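Rbam17540 (Bacillus amyloliquefaciens, PDB 2YOX) is a copper-dependent lytic polysaccharide monooxygenase, formerly classed as CBM33, that probably cleaves chains of crystalline polysaccharide by oxidation. Local coordinates at residues V79-R84 and I173-T178. Residues are numbered along the deposited sequence; the frame is centred on the assembly and turned at random.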
ATOM      1  N   VAL A  79      11.639   2.080  -5.575  1.00 12.52           N
ATOM      2  CA  VAL A  79      11.459   1.979  -7.054  1.00  2.00           C
ATOM      3  C   VAL A  79      10.094   2.580  -7.427  1.00 17.63           C
ATOM      4  O   VAL A  79       9.041   2.146  -6.922  1.00 15.89           O
ATOM      5  CB  VAL A  79      11.556   0.525  -7.564  1.00  6.26           C
ATOM      6  CG1 VAL A  79      11.391   0.480  -9.062  1.00 17.89           C
ATOM      7  CG2 VAL A  79      12.873  -0.170  -7.160  1.00  8.52           C
ATOM      8  N   LYS A  80      10.127   3.585  -8.297  1.00 12.48           N
ATOM      9  CA  LYS A  80       8.903   4.208  -8.849  1.00  9.82           C
ATOM     10  C   LYS A  80       8.487   3.458 -10.118  1.00 22.65           C
ATOM     11  O   LYS A  80       9.304   2.919 -10.881  1.00 18.67           O
ATOM     12  CB  LYS A  80       9.118   5.686  -9.200  1.00 12.50           C
ATOM     13  CG  LYS A  80       9.286   6.640  -8.025  1.00 24.87           C
ATOM     14  CD  LYS A  80      10.613   6.452  -7.339  1.00 33.83           C
ATOM     15  CE  LYS A  80      10.947   7.603  -6.408  1.00 22.80           C
ATOM     16  NZ  LYS A  80      12.238   7.318  -5.700  1.00  9.14           N
ATOM     17  N   GLN A  81       7.196   3.416 -10.355  1.00 18.26           N
ATOM     18  CA  GLN A  81       6.722   2.928 -11.645  1.00 21.06           C
ATOM     19  C   GLN A  81       5.841   3.984 -12.239  1.00 12.83           C
ATOM     20  O   GLN A  81       5.085   4.682 -11.538  1.00 13.07           O
ATOM     21  CB  GLN A  81       5.914   1.659 -11.487  1.00 20.27           C
ATOM     22  CG  GLN A  81       4.760   1.812 -10.505  1.00 20.28           C
ATOM     23  CD  GLN A  81       4.584   0.618  -9.649  1.00 29.98           C
ATOM     24  OE1 GLN A  81       4.038  -0.374 -10.120  1.00 24.94           O
ATOM     25  NE2 GLN A  81       5.009   0.693  -8.387  1.00 21.91           N
ATOM     26  N   ASN A  82       5.907   4.092 -13.544  1.00 11.52           N
ATOM     27  CA  ASN A  82       5.141   5.136 -14.232  1.00  9.31           C
ATOM     28  C   ASN A  82       3.675   4.878 -14.188  1.00 20.98           C
ATOM     29  O   ASN A  82       3.218   3.751 -14.416  1.00 10.22           O
ATOM     30  CB  ASN A  82       5.557   5.253 -15.715  1.00 11.11           C
ATOM     31  CG  ASN A  82       6.888   5.952 -15.899  1.00 24.00           C
ATOM     32  OD1 ASN A  82       7.505   6.425 -14.949  1.00 17.91           O
ATOM     33  ND2 ASN A  82       7.335   6.040 -17.148  1.00 25.19           N
ATOM     34  N   ILE A  83       2.915   5.928 -13.918  1.00  8.13           N
ATOM     35  CA  ILE A  83       1.471   5.814 -13.956  1.00  7.05           C
ATOM     36  C   ILE A  83       0.950   7.098 -14.618  1.00 15.48           C
ATOM     37  O   ILE A  83       1.518   8.165 -14.412  1.00 20.87           O
ATOM     38  CB  ILE A  83       0.887   5.575 -12.540  1.00 13.24           C
ATOM     39  CG1 ILE A  83      -0.069   4.373 -12.540  1.00 35.12           C
ATOM     40  CG2 ILE A  83       0.244   6.814 -11.949  1.00 31.05           C
ATOM     41  CD1 ILE A  83       0.651   3.043 -12.413  1.00 35.04           C
ATOM     42  N   ARG A  84      -0.096   6.970 -15.424  1.00 17.08           N
ATOM     43  CA  ARG A  84      -0.771   8.131 -16.027  1.00 28.35           C
ATOM     44  C   ARG A  84      -2.015   8.551 -15.214  1.00 33.21           C
ATOM     45  O   ARG A  84      -2.729   7.729 -14.672  1.00 15.85           O
ATOM     46  CB  ARG A  84      -1.019   7.916 -17.553  1.00 22.50           C
ATOM     47  CG  ARG A  84      -2.355   7.393 -18.057  1.00100.78           C
ATOM     48  CD  ARG A  84      -2.502   5.905 -17.794  1.00 35.68           C
ATOM     49  NE  ARG A  84      -3.775   5.340 -18.228  1.00 39.20           N
ATOM     50  CZ  ARG A  84      -4.975   5.682 -17.752  1.00144.79           C
ATOM     51  NH1 ARG A  84      -5.116   6.616 -16.812  1.00 27.47           N
ATOM     52  NH2 ARG A  84      -6.062   5.083 -18.225  1.00 21.43           N
ATOM     53  N   ILE A 173       2.161   2.368  -2.699  1.00 11.09           N
ATOM     54  CA  ILE A 173       2.639   2.212  -4.074  1.00 17.55           C
ATOM     55  C   ILE A 173       3.378   3.500  -4.462  1.00 13.79           C
ATOM     56  O   ILE A 173       2.825   4.598  -4.371  1.00  4.40           O
ATOM     57  CB  ILE A 173       1.484   1.990  -5.062  1.00  6.63           C
ATOM     58  CG1 ILE A 173       0.583   0.815  -4.641  1.00 12.36           C
ATOM     59  CG2 ILE A 173       1.993   1.718  -6.483  1.00 12.17           C
ATOM     60  CD1 ILE A 173      -0.801   0.919  -5.237  1.00  8.77           C
ATOM     61  N   ASP A 174       4.620   3.342  -4.912  1.00  7.00           N
ATOM     62  CA  ASP A 174       5.465   4.454  -5.324  1.00  3.59           C
ATOM     63  C   ASP A 174       5.293   4.690  -6.788  1.00  7.99           C
ATOM     64  O   ASP A 174       5.581   3.808  -7.576  1.00  5.44           O
ATOM     65  CB  ASP A 174       6.936   4.138  -5.012  1.00  5.87           C
ATOM     66  CG  ASP A 174       7.171   3.946  -3.526  1.00 10.01           C
ATOM     67  OD1 ASP A 174       7.177   4.959  -2.824  1.00  7.92           O
ATOM     68  OD2 ASP A 174       7.326   2.778  -3.069  1.00  6.79           O
ATOM     69  N   VAL A 175       4.854   5.882  -7.165  1.00 16.87           N
ATOM     70  CA  VAL A 175       4.514   6.149  -8.564  1.00  9.14           C
ATOM     71  C   VAL A 175       5.212   7.392  -9.105  1.00 11.29           C
ATOM     72  O   VAL A 175       5.542   8.335  -8.371  1.00  9.35           O
ATOM     73  CB  VAL A 175       2.979   6.244  -8.782  1.00 14.73           C
ATOM     74  CG1 VAL A 175       2.302   4.910  -8.489  1.00 23.07           C
ATOM     75  CG2 VAL A 175       2.357   7.322  -7.922  1.00 10.53           C
ATOM     76  N   ASN A 176       5.523   7.340 -10.392  1.00  9.65           N
ATOM     77  CA  ASN A 176       5.887   8.534 -11.117  1.00 21.55           C
ATOM     78  C   ASN A 176       4.702   8.847 -11.995  1.00 13.11           C
ATOM     79  O   ASN A 176       4.423   8.114 -12.932  1.00  8.35           O
ATOM     80  CB  ASN A 176       7.146   8.344 -11.953  1.00 25.42           C
ATOM     81  CG  ASN A 176       7.533   9.615 -12.684  1.00 11.77           C
ATOM     82  OD1 ASN A 176       7.524  10.695 -12.107  1.00 50.00           O
ATOM     83  ND2 ASN A 176       7.859   9.490 -13.970  1.00 21.68           N
ATOM     84  N   LEU A 177       3.991   9.918 -11.623  1.00 18.87           N
ATOM     85  CA  LEU A 177       2.741  10.333 -12.255  1.00  5.42           C
ATOM     86  C   LEU A 177       3.043  11.276 -13.402  1.00 12.81           C
ATOM     87  O   LEU A 177       3.686  12.311 -13.217  1.00 17.76           O
ATOM     88  CB  LEU A 177       1.828  11.078 -11.246  1.00 13.50           C
ATOM     89  CG  LEU A 177       0.506  10.505 -10.763  1.00 72.36           C
ATOM     90  CD1 LEU A 177       0.757   9.373  -9.793  1.00 84.38           C
ATOM     91  CD2 LEU A 177      -0.310  11.600 -10.089  1.00 13.02           C
ATOM     92  N   THR A 178       2.567  10.907 -14.575  1.00  8.95           N
ATOM     93  CA  THR A 178       2.593  11.749 -15.759  1.00 22.97           C
ATOM     94  C   THR A 178       1.156  12.174 -16.097  1.00 41.70           C
ATOM     95  O   THR A 178       0.176  11.564 -15.624  1.00 28.22           O
ATOM     96  CB  THR A 178       3.185  10.952 -16.925  1.00 25.07           C
ATOM     97  OG1 THR A 178       2.321   9.845 -17.221  1.00 35.66           O
ATOM     98  CG2 THR A 178       4.584  10.420 -16.553  1.00 34.42           C
TER
HETATM   99  O   HOH W   1       8.386   0.857  -4.555  1.00  5.36           O
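Strand 81-83 pairs in parallel with the end of the C-terminal strand 167-177 at the margin of the immunoglobulin-like beta-sandwich of this monooxygenase, their short axes inclined by 56°, with Gln81 N bonding to Asp174 O, Asn176 N to Gln81 O, Ile83 N to Asn176 O, and Thr178 N to Ile83 O. Strand 154-162 pairs antiparallel with the C-terminal strand. Gln81 suits its place because its amide can return to the backbone: with CG between N and the carbonyl carbon (chi1 55°), NE2 reaches Asp174 O at 3.3 Å, from the face of that carbonyl opposite Gln81 N. NE2 also bonds to Val8 O. An alanine here lacks NE2; Asp174 O would then probably keep only the backbone N of residue 81 as donor from this strand, and Val8 O would probably lose its mate. On the side of the sheet that carries Gln81 and Val175, branched Ile83 lays CG2 tightly against Leu177 CD1, 3.4 Å away. On the opposite side, more open to solvent, Asn82 and Asn176 run side by side, asparagines suiting a place where each amide can pair with the other or with water; their planes lie 53° apart, and Asn176 ND2 approaches Asn82 OD1 from above its carbonyl plane at 3.2 Å. Buried Asp174 makes a salt bridge through OD2 to Arg10 and a hydrogen bond through OD1 to Tyr153 OH; a water donates to both its OD2, at 2.6 Å, and Val79 O.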